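Local atomic coordinates of carbohydrate binding module family 33 and 10 domain protein (Teredinibacter turnerae, PDB entry 6RW7), a protein that belongs to the copper-dependent AA10 lytic polysaccharide monooxygenases and, through the catalytic domain in this chain, probably cleaves cellulose oxidatively. Residues H54-G57 against R58-K62; E144-P148 against G149-T153; E158-A162 against N163-N167; W185-N188 against E189-E193. All coordinates share one frame; numbering follows the deposited sequence.

Interaction 1: residues H54-G57 against R58-K62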
loop_
_atom_site.group_PDB
_atom_site.type_symbol
_atom_site.label_atom_id
_atom_site.label_comp_id
_atom_site.label_asym_id
_atom_site.label_seq_id
_atom_site.Cartn_x
_atom_site.Cartn_y
_atom_site.Cartn_z
ATOM N N HIS A 54 -9.376 12.198 -0.577
ATOM C CA HIS A 54 -9.472 13.146 -1.696
ATOM C C HIS A 54 -8.549 14.317 -1.396
ATOM O O HIS A 54 -9.034 15.357 -0.980
ATOM C CB HIS A 54 -10.921 13.583 -1.919
ATOM C CG HIS A 54 -11.777 12.458 -2.361
ATOM N ND1 HIS A 54 -12.398 11.619 -1.466
ATOM C CD2 HIS A 54 -12.084 12.014 -3.595
ATOM C CE1 HIS A 54 -13.037 10.675 -2.132
ATOM N NE2 HIS A 54 -12.889 10.925 -3.443
ATOM N N HIS A 55 -7.258 14.106 -1.600
ATOM C CA HIS A 55 -6.214 15.128 -1.363
ATOM C C HIS A 55 -4.913 14.635 -1.976
ATOM O O HIS A 55 -4.931 13.593 -2.669
ATOM C CB HIS A 55 -6.107 15.452 0.125
ATOM C CG HIS A 55 -5.783 14.295 0.999
ATOM N ND1 HIS A 55 -4.735 13.396 0.737
ATOM C CD2 HIS A 55 -6.358 13.888 2.147
ATOM C CE1 HIS A 55 -4.700 12.516 1.710
ATOM N NE2 HIS A 55 -5.682 12.778 2.582
ATOM N N GLU A 56 -3.848 15.392 -1.792
ATOM C CA GLU A 56 -2.560 15.206 -2.506
ATOM C C GLU A 56 -1.640 14.189 -1.802
ATOM O O GLU A 56 -0.521 13.968 -2.285
ATOM C CB GLU A 56 -1.897 16.574 -2.640
ATOM C CG GLU A 56 -2.642 17.530 -3.567
ATOM C CD GLU A 56 -2.198 18.979 -3.371
ATOM O OE1 GLU A 56 -2.530 19.566 -2.321
ATOM O OE2 GLU A 56 -1.498 19.502 -4.261
ATOM N N GLY A 57 -2.077 13.555 -0.724
ATOM C CA GLY A 57 -1.320 12.480 -0.073
ATOM C C GLY A 57 -0.156 12.990 0.751
ATOM O O GLY A 57 -0.057 14.208 1.029
ATOM N N ARG A 58 0.711 12.069 1.137
ATOM C CA ARG A 58 1.773 12.293 2.141
ATOM C C ARG A 58 2.792 13.358 1.698
ATOM O O ARG A 58 3.383 13.940 2.591
ATOM C CB ARG A 58 2.459 10.965 2.464
ATOM C CG ARG A 58 3.604 11.092 3.460
ATOM C CD ARG A 58 3.163 11.524 4.831
ATOM N NE ARG A 58 4.346 11.760 5.644
ATOM C CZ ARG A 58 4.352 12.292 6.861
ATOM N NH1 ARG A 58 3.221 12.669 7.442
ATOM N NH2 ARG A 58 5.508 12.497 7.483
ATOM N N LYS A 59 2.975 13.632 0.418
ATOM C CA LYS A 59 3.906 14.723 0.005
ATOM C C LYS A 59 3.413 16.047 0.570
ATOM O O LYS A 59 4.280 16.918 0.814
ATOM C CB LYS A 59 4.040 14.800 -1.506
ATOM C CG LYS A 59 4.835 13.626 -2.067
ATOM C CD LYS A 59 5.116 13.775 -3.528
ATOM C CE LYS A 59 3.880 13.603 -4.380
ATOM N NZ LYS A 59 4.179 13.856 -5.811
ATOM N N VAL A 60 2.105 16.182 0.754
ATOM C CA VAL A 60 1.459 17.457 1.167
ATOM C C VAL A 60 0.879 17.334 2.574
ATOM O O VAL A 60 1.034 18.286 3.356
ATOM C CB VAL A 60 0.403 17.859 0.125
ATOM C CG1 VAL A 60 -0.418 19.065 0.595
ATOM C CG2 VAL A 60 1.081 18.125 -1.205
ATOM N N VAL A 61 0.130 16.278 2.849
ATOM C CA VAL A 61 -0.692 16.119 4.074
ATOM C C VAL A 61 0.192 15.439 5.115
ATOM O O VAL A 61 0.443 14.229 4.939
ATOM C CB VAL A 61 -1.937 15.269 3.766
ATOM C CG1 VAL A 61 -2.752 15.014 5.025
ATOM C CG2 VAL A 61 -2.761 15.877 2.639
ATOM N N LYS A 62 0.664 16.154 6.135
ATOM C CA LYS A 62 1.679 15.621 7.083
ATOM C C LYS A 62 1.065 15.217 8.423
ATOM O O LYS A 62 1.788 14.623 9.234
ATOM C CB LYS A 62 2.776 16.657 7.325
ATOM C CG LYS A 62 3.521 17.062 6.076
ATOM C CD LYS A 62 4.191 15.893 5.397
ATOM C CE LYS A 62 5.064 16.350 4.265
ATOM N NZ LYS A 62 5.634 15.192 3.569
HETATM O O HOH W 1 1.719 12.354 -1.941
#
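V61 lays its CG2 methyl over one face of the H55 imidazole, 3.8 Å from the ring centroid, a CH-pi contact displaced toward the rim of the ring. The ring is held for this by its chi1 of 59°, which sets CG between the backbone N and the carbonyl carbon and brings ND1 back to accept a hydrogen bond from G57 N at 3.0 Å. With an alanine here, G57 N would probably be left without this acceptor and the V61 methyl without the ring face beneath it.

The E56 side chain slants across V60. Its CB sits 3.7 Å from V60 CG2, CG turns toward Y192, CD passes V60 CG2 at 4.0 Å, and OE1 ends 3.6 Å from V60 CG1, so its carboxylate tip lies against the methyls of V60. The backbone turns around G57 O, which accepts from V60 N (2.9 Å) and V61 N (2.8 Å), the two donors arriving from opposite faces of the carbonyl plane. G57 itself has a positive phi, which favours glycine. A water links E56 O to K59 N, while K59 carries its ammonium away to E113 and D143.

This loop follows strand 52-54, and H55 packs on F70 as well. One carbonyl gripped twice and one imidazole used on both its nitrogen and its face suggest a bend held by main-chain N-H groups together with one histidine nitrogen, V61 adding apolar contact on the ring.

Interaction 2: residues E144-P148 against G149-T153. With NA (sodium ion), chain B.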
loop_
_atom_site.group_PDB
_atom_site.type_symbol
_atom_site.label_atom_id
_atom_site.label_comp_id
_atom_site.label_asym_id
_atom_site.label_seq_id
_atom_site.Cartn_x
_atom_site.Cartn_y
_atom_site.Cartn_z
ATOM N N GLU A 144 6.377 8.818 -9.523
ATOM C CA GLU A 144 6.267 8.794 -10.989
ATOM C C GLU A 144 4.918 9.388 -11.348
ATOM O O GLU A 144 3.886 8.811 -10.939
ATOM C CB GLU A 144 6.465 7.382 -11.511
ATOM C CG GLU A 144 7.856 6.852 -11.232
ATOM C CD GLU A 144 9.012 7.557 -11.924
ATOM O OE1 GLU A 144 8.779 8.403 -12.828
ATOM O OE2 GLU A 144 10.167 7.303 -11.517
ATOM N N SER A 145 4.938 10.430 -12.169
ATOM C CA SER A 145 3.703 11.091 -12.631
ATOM C C SER A 145 3.575 11.013 -14.154
ATOM O O SER A 145 4.576 10.824 -14.886
ATOM C CB SER A 145 3.640 12.500 -12.121
ATOM O OG SER A 145 4.638 13.305 -12.714
ATOM N N ILE A 146 2.335 11.091 -14.604
ATOM C CA ILE A 146 1.961 11.153 -16.037
ATOM C C ILE A 146 1.089 12.387 -16.230
ATOM O O ILE A 146 0.449 12.847 -15.289
ATOM C CB ILE A 146 1.228 9.880 -16.511
ATOM C CG1 ILE A 146 -0.018 9.586 -15.676
ATOM C CG2 ILE A 146 2.181 8.696 -16.567
ATOM C CD1 ILE A 146 -0.862 8.497 -16.286
ATOM N N VAL A 147 1.127 12.954 -17.425
ATOM C CA VAL A 147 -0.005 13.785 -17.898
ATOM C C VAL A 147 -1.247 12.930 -17.673
ATOM O O VAL A 147 -1.269 11.763 -18.081
ATOM C CB VAL A 147 0.189 14.161 -19.374
ATOM C CG1 VAL A 147 -1.053 14.827 -19.941
ATOM C CG2 VAL A 147 1.398 15.071 -19.535
ATOM N N PRO A 148 -2.289 13.431 -16.971
ATOM C CA PRO A 148 -3.350 12.545 -16.502
ATOM C C PRO A 148 -3.942 11.670 -17.613
ATOM O O PRO A 148 -4.369 12.169 -18.670
ATOM C CB PRO A 148 -4.358 13.517 -15.880
ATOM C CG PRO A 148 -3.462 14.596 -15.323
ATOM C CD PRO A 148 -2.420 14.787 -16.420
ATOM N N GLY A 149 -3.902 10.354 -17.396
ATOM C CA GLY A 149 -4.491 9.347 -18.291
ATOM C C GLY A 149 -3.611 9.000 -19.480
ATOM O O GLY A 149 -3.951 8.075 -20.228
ATOM N N ASP A 150 -2.502 9.715 -19.662
ATOM C CA ASP A 150 -1.625 9.529 -20.839
ATOM C C ASP A 150 -0.371 8.785 -20.380
ATOM O O ASP A 150 0.617 9.424 -19.997
ATOM C CB ASP A 150 -1.322 10.852 -21.532
ATOM C CG ASP A 150 -0.568 10.631 -22.833
ATOM O OD1 ASP A 150 -0.125 9.468 -23.092
ATOM O OD2 ASP A 150 -0.439 11.610 -23.588
ATOM N N PHE A 151 -0.385 7.462 -20.464
ATOM C CA PHE A 151 0.695 6.635 -19.885
ATOM C C PHE A 151 1.950 6.708 -20.753
ATOM O O PHE A 151 3.020 6.399 -20.237
ATOM C CB PHE A 151 0.198 5.213 -19.656
ATOM C CG PHE A 151 -0.708 5.127 -18.455
ATOM C CD1 PHE A 151 -2.027 5.528 -18.546
ATOM C CD2 PHE A 151 -0.237 4.695 -17.226
ATOM C CE1 PHE A 151 -2.872 5.447 -17.454
ATOM C CE2 PHE A 151 -1.080 4.622 -16.124
ATOM C CZ PHE A 151 -2.396 5.019 -16.234
ATOM N N SER A 152 1.848 7.200 -21.991
ATOM C CA SER A 152 3.025 7.377 -22.884
ATOM C C SER A 152 3.952 8.474 -22.356
ATOM O O SER A 152 5.121 8.536 -22.800
ATOM C CB SER A 152 2.570 7.651 -24.307
ATOM O OG SER A 152 2.130 8.993 -24.423
ATOM N N THR A 153 3.533 9.268 -21.379
ATOM C CA THR A 153 4.324 10.434 -20.909
ATOM C C THR A 153 5.303 10.044 -19.790
ATOM O O THR A 153 6.010 10.948 -19.307
ATOM C CB THR A 153 3.425 11.603 -20.510
ATOM O OG1 THR A 153 2.579 11.212 -19.421
ATOM C CG2 THR A 153 2.611 12.081 -21.694
HETATM NA NA NA B . 4.506 4.610 -19.957
HETATM O O HOH W 2 5.231 12.802 -16.898
HETATM O O HOH W 3 5.935 5.443 -21.729
HETATM O O HOH W 4 5.896 2.689 -20.047
HETATM O O HOH W 5 3.181 3.370 -21.460
#
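I146 and F151 make an apolar contact: CD1 of the isoleucine stands over the middle of the phenyl ring, 3.6 Å from its centroid and only 4° off the ring normal. With chi1 at 56°, CG1 of I146 lies between the backbone N and the carbonyl carbon and the chain reaches down onto the ring, whose rim also touches A159. A second patch forms where V147 CG2 meets T153 CG2 at 3.9 Å, the two side chains crossing at about a right angle.

The chain reverses through a type II beta turn from V147 to D150, closed by D150 N donating to V147 O at 2.9 Å. G149 takes the third position with the positive phi that this turn type favours. The turn follows the end of strand 142-145 and leads into the 3-10 segment 151-153.

Polar side chains finish the join. T153 OG1 gives its proton to D150 O at 2.7 Å, nearly in line with the carbonyl, and accepts a weak bond from V147 N at 3.0 Å. D150 OD1 in turn takes S152 N, making an Asx turn, and also S152 OG, both from the same face of the carboxylate.

The protein's share of the sodium site is main chain: F151 O, at 2.3 Å from the ion, N154 O and V157 O, with three waters making six ligands.

Interaction 3: residues E158-A162 against N163-N167. With CU (copper (II) ion), chain C.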
loop_
_atom_site.group_PDB
_atom_site.type_symbol
_atom_site.label_atom_id
_atom_site.label_comp_id
_atom_site.label_asym_id
_atom_site.label_seq_id
_atom_site.Cartn_x
_atom_site.Cartn_y
_atom_site.Cartn_z
ATOM N N GLU A 158 3.072 1.972 -16.712
ATOM C CA GLU A 158 2.373 1.258 -17.801
ATOM C C GLU A 158 0.939 0.950 -17.372
ATOM O O GLU A 158 0.732 0.521 -16.219
ATOM C CB GLU A 158 3.235 0.035 -18.080
ATOM C CG GLU A 158 2.625 -1.042 -18.929
ATOM C CD GLU A 158 3.708 -2.086 -19.078
ATOM O OE1 GLU A 158 3.810 -2.963 -18.199
ATOM O OE2 GLU A 158 4.534 -1.921 -19.991
ATOM N N ALA A 159 -0.010 1.185 -18.273
ATOM C CA ALA A 159 -1.412 0.759 -18.122
ATOM C C ALA A 159 -1.564 -0.641 -18.729
ATOM O O ALA A 159 -1.221 -0.826 -19.903
ATOM C CB ALA A 159 -2.343 1.743 -18.775
ATOM N N ASP A 160 -2.050 -1.605 -17.962
ATOM C CA ASP A 160 -2.416 -2.938 -18.485
ATOM C C ASP A 160 -3.940 -2.996 -18.512
ATOM O O ASP A 160 -4.559 -3.297 -17.489
ATOM C CB ASP A 160 -1.738 -4.017 -17.653
ATOM C CG ASP A 160 -2.199 -5.423 -17.960
ATOM O OD1 ASP A 160 -3.080 -5.596 -18.840
ATOM O OD2 ASP A 160 -1.654 -6.320 -17.297
ATOM N N MET A 161 -4.536 -2.679 -19.649
ATOM C CA MET A 161 -6.008 -2.560 -19.763
ATOM C C MET A 161 -6.657 -3.945 -19.647
ATOM O O MET A 161 -7.780 -4.044 -19.144
ATOM C CB MET A 161 -6.380 -1.915 -21.106
ATOM C CG MET A 161 -5.741 -0.566 -21.313
ATOM S SD MET A 161 -6.127 0.526 -19.929
ATOM C CE MET A 161 -7.901 0.673 -20.169
ATOM N N ALA A 162 -5.965 -4.986 -20.073
ATOM C CA ALA A 162 -6.501 -6.363 -20.064
ATOM C C ALA A 162 -6.698 -6.844 -18.631
ATOM O O ALA A 162 -7.753 -7.458 -18.340
ATOM C CB ALA A 162 -5.568 -7.269 -20.812
ATOM N N ASN A 163 -5.734 -6.559 -17.751
ATOM C CA ASN A 163 -5.807 -7.011 -16.336
ATOM C C ASN A 163 -6.355 -5.917 -15.418
ATOM O O ASN A 163 -6.545 -6.220 -14.237
ATOM C CB ASN A 163 -4.446 -7.469 -15.838
ATOM C CG ASN A 163 -4.034 -8.778 -16.468
ATOM O OD1 ASN A 163 -4.723 -9.778 -16.284
ATOM N ND2 ASN A 163 -2.943 -8.781 -17.221
ATOM N N SER A 164 -6.604 -4.713 -15.922
ATOM C CA SER A 164 -6.931 -3.517 -15.101
ATOM C C SER A 164 -5.841 -3.325 -14.050
ATOM O O SER A 164 -6.163 -3.240 -12.849
ATOM C CB SER A 164 -8.275 -3.638 -14.434
ATOM O OG SER A 164 -9.294 -3.688 -15.407
ATOM N N HIS A 165 -4.589 -3.273 -14.485
ATOM C CA HIS A 165 -3.418 -3.044 -13.616
ATOM C C HIS A 165 -2.685 -1.779 -14.053
ATOM O O HIS A 165 -2.675 -1.444 -15.253
ATOM C CB HIS A 165 -2.436 -4.213 -13.643
ATOM C CG HIS A 165 -2.902 -5.462 -12.981
ATOM N ND1 HIS A 165 -2.124 -6.597 -12.987
ATOM C CD2 HIS A 165 -4.037 -5.752 -12.309
ATOM C CE1 HIS A 165 -2.763 -7.550 -12.329
ATOM N NE2 HIS A 165 -3.926 -7.042 -11.894
ATOM N N ILE A 166 -2.050 -1.113 -13.095
ATOM C CA ILE A 166 -0.992 -0.113 -13.389
ATOM C C ILE A 166 0.325 -0.715 -12.918
ATOM O O ILE A 166 0.410 -1.121 -11.744
ATOM C CB ILE A 166 -1.258 1.245 -12.721
ATOM C CG1 ILE A 166 -2.555 1.894 -13.207
ATOM C CG2 ILE A 166 -0.059 2.153 -12.897
ATOM C CD1 ILE A 166 -3.010 3.090 -12.393
ATOM N N ASN A 167 1.322 -0.794 -13.799
ATOM C CA ASN A 167 2.664 -1.312 -13.466
ATOM C C ASN A 167 3.620 -0.118 -13.360
ATOM O O ASN A 167 3.685 0.681 -14.308
ATOM C CB ASN A 167 3.158 -2.310 -14.512
ATOM C CG ASN A 167 2.214 -3.466 -14.753
ATOM O OD1 ASN A 167 1.616 -3.999 -13.815
ATOM N ND2 ASN A 167 2.080 -3.875 -16.012
HETATM CU CU CU C . -5.144 -8.155 -10.785
HETATM O O HOH W 6 0.868 -6.492 -16.956
HETATM O O HOH W 7 -9.154 -2.285 -17.638
HETATM O O HOH W 8 -9.568 -6.619 -16.256
HETATM O O HOH W 9 -6.460 -8.316 -12.522
#
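E158 and N167 form a hydrogen-bonded antiparallel pair, and their side chains add a third link: N167 ND2 donates to E158 OE1 at 2.9 Å, on the anti lone pair, with carboxylate and amide planes 82° apart. A159 faces I166 across a non-hydrogen-bonded pair on the other face of the sheet and packs on F108.

D160 pairs with H165 through D160 N to H165 O at 2.8 Å and the reciprocal bond. Its CG, anti to the backbone N (chi1 171°), carries the carboxylate over the turn. There OD1 receives N163 N at 3.0 Å from above the carboxylate plane, and OD2 receives N163 ND2 at 2.8 Å on its syn side. S164 and H165 both face D160, a G1 beta bulge in the hairpin of strands 157-160 and 165-172. In the turn, M161 O and A162 O each reach S164 OG through a water.

N163 CB lies 3.7 Å above the H165 ring plane, and H165 NE2 binds copper(II) at 2.0 Å, with E5, D101 and a water also donating to N163 O. The D160 carboxylate, also taking a water shared with N167 ND2, probably positions N163, whose CB may help steady the copper-binding imidazole.

Interaction 4: residues W185-N188 against E189-E193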
loop_
_atom_site.group_PDB
_atom_site.type_symbol
_atom_site.label_atom_id
_atom_site.label_comp_id
_atom_site.label_asym_id
_atom_site.label_seq_id
_atom_site.Cartn_x
_atom_site.Cartn_y
_atom_site.Cartn_z
ATOM N N TRP A 185 -1.767 5.841 -4.917
ATOM C CA TRP A 185 -2.194 5.983 -6.326
ATOM C C TRP A 185 -3.105 7.202 -6.365
ATOM O O TRP A 185 -4.185 7.133 -5.775
ATOM C CB TRP A 185 -2.841 4.697 -6.839
ATOM C CG TRP A 185 -3.650 4.869 -8.082
ATOM C CD1 TRP A 185 -3.344 5.615 -9.183
ATOM C CD2 TRP A 185 -4.922 4.253 -8.333
ATOM N NE1 TRP A 185 -4.357 5.532 -10.093
ATOM C CE2 TRP A 185 -5.338 4.714 -9.596
ATOM C CE3 TRP A 185 -5.748 3.378 -7.612
ATOM C CZ2 TRP A 185 -6.556 4.334 -10.149
ATOM C CZ3 TRP A 185 -6.946 2.997 -8.173
ATOM C CH2 TRP A 185 -7.349 3.487 -9.415
ATOM N N GLY A 186 -2.655 8.278 -6.999
ATOM C CA GLY A 186 -3.420 9.533 -6.999
ATOM C C GLY A 186 -3.985 9.849 -8.362
ATOM O O GLY A 186 -3.237 9.836 -9.373
ATOM N N ARG A 187 -5.269 10.175 -8.389
ATOM C CA ARG A 187 -5.927 10.768 -9.571
ATOM C C ARG A 187 -5.676 12.277 -9.553
ATOM O O ARG A 187 -5.231 12.832 -8.534
ATOM C CB ARG A 187 -7.416 10.410 -9.550
ATOM C CG ARG A 187 -7.654 8.917 -9.695
ATOM C CD ARG A 187 -9.088 8.516 -9.459
ATOM N NE ARG A 187 -9.985 9.093 -10.447
ATOM C CZ ARG A 187 -11.310 9.188 -10.316
ATOM N NH1 ARG A 187 -11.925 8.699 -9.254
ATOM N NH2 ARG A 187 -12.011 9.783 -11.245
ATOM N N ASN A 188 -5.976 12.919 -10.667
ATOM C CA ASN A 188 -5.682 14.346 -10.838
ATOM C C ASN A 188 -6.700 15.190 -10.059
ATOM O O ASN A 188 -7.591 14.655 -9.387
ATOM C CB ASN A 188 -5.594 14.673 -12.322
ATOM C CG ASN A 188 -6.938 14.899 -12.968
ATOM O OD1 ASN A 188 -7.981 14.484 -12.463
ATOM N ND2 ASN A 188 -6.896 15.602 -14.082
ATOM N N GLU A 189 -6.577 16.502 -10.207
ATOM C CA GLU A 189 -7.325 17.503 -9.420
ATOM C C GLU A 189 -8.833 17.445 -9.689
ATOM O O GLU A 189 -9.550 18.038 -8.875
ATOM C CB GLU A 189 -6.768 18.886 -9.758
ATOM C CG GLU A 189 -7.037 19.271 -11.193
ATOM C CD GLU A 189 -6.573 20.651 -11.593
ATOM O OE1 GLU A 189 -6.304 21.465 -10.687
ATOM O OE2 GLU A 189 -6.529 20.912 -12.807
ATOM N N HIS A 190 -9.340 16.771 -10.723
ATOM C CA HIS A 190 -10.812 16.727 -10.941
ATOM C C HIS A 190 -11.484 16.169 -9.670
ATOM O O HIS A 190 -12.567 16.652 -9.303
ATOM C CB HIS A 190 -11.199 15.901 -12.172
ATOM C CG HIS A 190 -12.645 16.012 -12.523
ATOM N ND1 HIS A 190 -13.164 17.137 -13.131
ATOM C CD2 HIS A 190 -13.684 15.173 -12.322
ATOM C CE1 HIS A 190 -14.464 16.972 -13.304
ATOM N NE2 HIS A 190 -14.805 15.783 -12.829
ATOM N N THR A 191 -10.872 15.156 -9.047
ATOM C CA THR A 191 -11.364 14.496 -7.820
ATOM C C THR A 191 -10.346 14.538 -6.683
ATOM O O THR A 191 -10.751 14.423 -5.515
ATOM C CB THR A 191 -11.712 13.017 -8.055
ATOM O OG1 THR A 191 -10.544 12.216 -8.328
ATOM C CG2 THR A 191 -12.755 12.842 -9.142
ATOM N N TYR A 192 -9.052 14.538 -7.027
ATOM C CA TYR A 192 -7.931 14.290 -6.082
ATOM C C TYR A 192 -8.114 12.960 -5.355
ATOM O O TYR A 192 -7.491 12.729 -4.320
ATOM C CB TYR A 192 -7.736 15.438 -5.084
ATOM C CG TYR A 192 -6.909 16.584 -5.625
ATOM C CD1 TYR A 192 -5.634 16.384 -6.121
ATOM C CD2 TYR A 192 -7.428 17.863 -5.696
ATOM C CE1 TYR A 192 -4.878 17.434 -6.633
ATOM C CE2 TYR A 192 -6.680 18.924 -6.177
ATOM C CZ TYR A 192 -5.403 18.712 -6.661
ATOM O OH TYR A 192 -4.706 19.778 -7.173
ATOM N N GLU A 193 -8.898 12.049 -5.904
ATOM C CA GLU A 193 -9.122 10.758 -5.209
ATOM C C GLU A 193 -7.811 9.971 -5.229
ATOM O O GLU A 193 -7.123 9.949 -6.258
ATOM C CB GLU A 193 -10.244 9.987 -5.888
ATOM C CG GLU A 193 -10.666 8.754 -5.149
ATOM C CD GLU A 193 -11.960 8.208 -5.686
ATOM O OE1 GLU A 193 -11.913 7.440 -6.659
ATOM O OE2 GLU A 193 -13.018 8.671 -5.194
HETATM O O HOH W 10 -9.627 12.948 -10.807
#
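The R187 guanidinium has T191 OG1 over the centre of one face, 3.7 Å above its plane, and E193 OE1 at its edge, in the plane. NH1 and OE1 form a salt bridge at 2.9 Å; the nitrogen comes down on the carboxylate from above, the two planes being 69° apart. The two side chains run alongside each other in the same direction, and the bend at chi3 of R187 (64°) swings the guanidinium over T191. In the same turn, the Y192 ring has E189 CA over its centre, 3.4 Å above the plane.

The main chain pairs here too: R187 N donates to E193 O at 2.8 Å, nearly straight along the carbonyl. This starts the antiparallel pairing of strands 178-187 and 193-202, and residues 188-192 make the connection of that beta hairpin. Within it N188 O takes Y192 N at 2.8 Å and, weakly, T191 N, while N188 OD1 receives H190 N at 3.2 Å from above its carbonyl plane. T191 OG1 accepts E193 N at 2.9 Å, an ST turn.

R187 NE also bridges to D110, so the arginine joins two acids, and its side chain packs on H107. With a leucine here, E193 OE1 and D110 would probably lose their cationic mate, leaving the glutamate carboxylate to H54. E193 OE2 is bonded to H54 NE2, and the E193 side chain comes within about 4 Å of the copper(I) held by H1 and H107; E193 has been seen in a copper(I) site of this protein but does not bind the ion here.

From the N terminus, the four contacts come in series, each closing its own short loop; none nests within or crosses another. Interaction 1 shapes the loop leaving strand 52-54, interaction 2 the turn after strand 142-145, interaction 3 the hairpin of strands 157-160 and 165-172, and interaction 4 the hairpin of strands 178-187 and 193-202. They meet in space. H54 joins interaction 1 to E193 of interaction 4, and P148 of interaction 2 packs on N188. F151 touches A159, linking interaction 2 to interaction 3, while I166 packs on W185, bringing the four-stranded sheet of interaction 3 against the mixed sheet of interaction 4.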